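Local coordinates for GCN5-related N-acetyltransferase (Kribbella flavida, PDB 4MY0), which belongs to the GNAT superfamily, binds acetyl-CoA and probably transfers its acetyl group to an amine, perhaps that of an aminoglycoside, at the interface of chains A and B. Residues are numbered along the deposited sequence; one frame, centred on the assembly and turned at random. Chains: chain A/B, GCN5-related N-acetyltransferase.

The interface of chains A and B. Residues chain A 139, 277, 279; chain B 143, 259, 264, 272-273, 275, 277.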
ATOM      1  N   HIS A 139     -12.115  14.842 -22.858  1.00 19.12           N
ATOM      2  CA  HIS A 139     -11.740  14.164 -21.631  1.00 19.89           C
ATOM      3  C   HIS A 139     -12.897  13.399 -21.009  1.00 22.10           C
ATOM      4  O   HIS A 139     -14.064  13.643 -21.336  1.00 22.27           O
ATOM      5  CB  HIS A 139     -11.186  15.177 -20.613  1.00 23.04           C
ATOM      6  CG  HIS A 139      -9.945  15.885 -21.077  1.00 26.77           C
ATOM      7  ND1 HIS A 139      -9.983  17.047 -21.821  1.00 28.01           N
ATOM      8  CD2 HIS A 139      -8.634  15.581 -20.919  1.00 25.79           C
ATOM      9  CE1 HIS A 139      -8.747  17.432 -22.093  1.00 28.25           C
ATOM     10  NE2 HIS A 139      -7.909  16.561 -21.556  1.00 27.21           N
ATOM     11  N   VAL A 277      -8.380  11.276 -15.016  1.00 15.77           N
ATOM     12  CA  VAL A 277      -8.563  12.077 -16.216  1.00 20.03           C
ATOM     13  C   VAL A 277      -8.183  11.182 -17.396  1.00 22.47           C
ATOM     14  O   VAL A 277      -7.012  10.819 -17.547  1.00 23.50           O
ATOM     15  CB  VAL A 277      -7.677  13.355 -16.181  1.00 20.34           C
ATOM     16  CG1 VAL A 277      -7.869  14.188 -17.446  1.00 15.79           C
ATOM     17  CG2 VAL A 277      -7.967  14.192 -14.922  1.00 22.61           C
ATOM     18  N   ARG A 279      -8.588  10.484 -21.776  1.00 19.05           N
ATOM     19  CA  ARG A 279      -8.733  11.201 -23.039  1.00 20.71           C
ATOM     20  C   ARG A 279      -9.291  10.290 -24.109  1.00 22.84           C
ATOM     21  O   ARG A 279      -8.928   9.115 -24.183  1.00 20.38           O
ATOM     22  CB  ARG A 279      -7.367  11.696 -23.510  1.00 18.49           C
ATOM     23  CG  ARG A 279      -6.779  12.759 -22.605  1.00 23.95           C
ATOM     24  CD  ARG A 279      -5.274  13.000 -22.886  1.00 24.70           C
ATOM     25  NE  ARG A 279      -4.791  13.877 -21.832  1.00 26.46           N
ATOM     26  CZ  ARG A 279      -4.535  13.457 -20.597  1.00 28.77           C
ATOM     27  NH1 ARG A 279      -4.671  12.167 -20.286  1.00 26.32           N
ATOM     28  NH2 ARG A 279      -4.139  14.319 -19.672  1.00 29.78           N
TER
ATOM     29  N   PHE B 143      -0.046  16.474 -14.164  1.00 13.13           N
ATOM     30  CA  PHE B 143      -0.104  15.226 -14.933  1.00 19.95           C
ATOM     31  C   PHE B 143       1.230  14.488 -14.886  1.00 21.71           C
ATOM     32  O   PHE B 143       2.280  15.109 -14.720  1.00 22.29           O
ATOM     33  CB  PHE B 143      -0.479  15.497 -16.392  1.00 14.03           C
ATOM     34  CG  PHE B 143      -1.885  16.012 -16.573  1.00 17.38           C
ATOM     35  CD1 PHE B 143      -2.967  15.133 -16.558  1.00 19.39           C
ATOM     36  CD2 PHE B 143      -2.126  17.370 -16.761  1.00 22.82           C
ATOM     37  CE1 PHE B 143      -4.273  15.594 -16.722  1.00 23.24           C
ATOM     38  CE2 PHE B 143      -3.444  17.848 -16.939  1.00 22.86           C
ATOM     39  CZ  PHE B 143      -4.507  16.961 -16.915  1.00 22.83           C
ATOM     40  N   PRO B 259      -4.726  21.136 -19.231  1.00 35.60           N
ATOM     41  CA  PRO B 259      -5.109  19.962 -20.032  1.00 35.11           C
ATOM     42  C   PRO B 259      -5.103  20.296 -21.522  1.00 34.38           C
ATOM     43  O   PRO B 259      -5.143  19.370 -22.350  1.00 37.25           O
ATOM     44  CB  PRO B 259      -6.532  19.640 -19.559  1.00 37.98           C
ATOM     45  CG  PRO B 259      -7.035  20.902 -18.918  1.00 40.67           C
ATOM     46  CD  PRO B 259      -5.826  21.614 -18.371  1.00 36.43           C
ATOM     47  N   HIS B 264       0.454  16.951 -24.562  1.00 21.76           N
ATOM     48  CA  HIS B 264      -0.495  15.854 -24.743  1.00 24.46           C
ATOM     49  C   HIS B 264      -0.602  15.446 -26.206  1.00 25.09           C
ATOM     50  O   HIS B 264      -0.878  14.288 -26.514  1.00 24.72           O
ATOM     51  CB  HIS B 264      -1.882  16.241 -24.208  1.00 25.26           C
ATOM     52  CG  HIS B 264      -1.878  16.660 -22.767  1.00 22.28           C
ATOM     53  ND1 HIS B 264      -1.711  15.763 -21.728  1.00 20.11           N
ATOM     54  CD2 HIS B 264      -2.030  17.878 -22.193  1.00 20.48           C
ATOM     55  CE1 HIS B 264      -1.759  16.418 -20.578  1.00 21.95           C
ATOM     56  NE2 HIS B 264      -1.957  17.700 -20.830  1.00 22.12           N
ATOM     57  N   ASP B 272      -0.666   9.655 -17.210  1.00 19.57           N
ATOM     58  CA  ASP B 272      -1.361   8.669 -16.367  1.00 23.02           C
ATOM     59  C   ASP B 272      -2.783   9.131 -16.113  1.00 17.97           C
ATOM     60  O   ASP B 272      -3.027  10.343 -15.978  1.00 19.65           O
ATOM     61  CB  ASP B 272      -0.653   8.481 -15.018  1.00 27.72           C
ATOM     62  CG  ASP B 272      -1.022   7.150 -14.345  1.00 38.83           C
ATOM     63  OD1 ASP B 272      -2.131   7.035 -13.767  1.00 40.23           O
ATOM     64  OD2 ASP B 272      -0.198   6.206 -14.405  1.00 50.35           O
ATOM     65  N   LYS B 273      -3.715   8.183 -16.056  1.00 17.96           N
ATOM     66  CA  LYS B 273      -5.105   8.483 -15.721  1.00 22.61           C
ATOM     67  C   LYS B 273      -5.206   9.231 -14.380  1.00 22.07           C
ATOM     68  O   LYS B 273      -6.053  10.128 -14.222  1.00 19.12           O
ATOM     69  CB  LYS B 273      -5.938   7.184 -15.690  1.00 22.80           C
ATOM     70  CG  LYS B 273      -7.390   7.402 -15.259  1.00 23.33           C
ATOM     71  CD  LYS B 273      -8.263   6.139 -15.432  1.00 23.47           C
ATOM     72  CE  LYS B 273      -7.766   4.970 -14.616  1.00 28.04           C
ATOM     73  NZ  LYS B 273      -8.702   3.803 -14.716  1.00 33.19           N
ATOM     74  N   ALA B 275      -4.420  11.912 -11.964  1.00 16.62           N
ATOM     75  CA  ALA B 275      -3.859  13.255 -12.076  1.00 19.20           C
ATOM     76  C   ALA B 275      -4.215  13.997 -10.803  1.00 17.98           C
ATOM     77  O   ALA B 275      -5.054  13.517 -10.035  1.00 18.83           O
ATOM     78  CB  ALA B 275      -4.458  13.966 -13.285  1.00 14.92           C
ATOM     79  N   VAL B 277      -5.979  17.428  -9.459  1.00 17.83           N
ATOM     80  CA  VAL B 277      -6.790  18.572  -9.837  1.00 18.96           C
ATOM     81  C   VAL B 277      -7.147  19.322  -8.550  1.00 19.33           C
ATOM     82  O   VAL B 277      -7.927  18.814  -7.726  1.00 20.43           O
ATOM     83  CB  VAL B 277      -8.068  18.113 -10.540  1.00 21.00           C
ATOM     84  CG1 VAL B 277      -8.916  19.327 -10.979  1.00 18.44           C
ATOM     85  CG2 VAL B 277      -7.728  17.200 -11.730  1.00 20.65           C
TER
HETATM   86  O   HOH W   1      -4.495  12.187 -17.413  1.00 19.99           O
HETATM   87  O   HOH W   2      -5.057  16.421 -21.389  1.00 38.02           O
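This is a two-fold symmetric interface between two copies of a GNAT acetyltransferase, and it joins chains A and B within the deposited hexamer. The structure alone does not show whether the same pairing holds in solution. Strands 135-146 and 274-284 of chain A meet the same two strands of chain B, the residues leading into its strand 274-284, B:Pro259 and the short helix 263-266. A:Val277 N donates a nearly straight backbone hydrogen bond to B:Lys273 O (2.7 Å). The side chain of A:Val277 splits its contacts. With CG1 anti to the backbone N (chi1 180°), CG1 reaches the ring edge of B:Phe143, 3.9 Å from CE1, while CG2 packs on B:Ala275 CB.

A:Arg279 extends its chain from CG to NE and sets its NH2 in the corner formed by the rings of B:Phe143 and B:His264. NH2 lies above the phenyl face at its CD1-CE1 rim, 3.2 Å from B:Phe143 CE1, with the guanidinium steeply inclined to that ring (69°). Against the imidazole of B:His264 the guanidinium is turned closer to parallel (22°). Here NH2 sits above the ring plane, just beyond the rim and on the side of water 2, 3.3 Å from B:His264 CE1. Within chain B, the same imidazole carbon rests over the phenyl face that NH2 approaches, near its rim, which should steady both rings.

Two waters complete the link. Water 1 lies in the guanidinium plane of A:Arg279 and bonds to NH1 and NH2. Water 1 also bonds to the backbone oxygens A:Val277 O and B:Asp272 O, 2.8 Å from the latter. Water 2 bonds to A:Arg279 NE (2.6 Å), A:His139 NE2 and B:Pro259 O. It is in the plane of the A:His139 ring but above the centre of the B:His264 ring. B:Pro259 CB lies above the A:His139 ring plane, out past the NE2-CE1 rim, 3.9 Å from NE2.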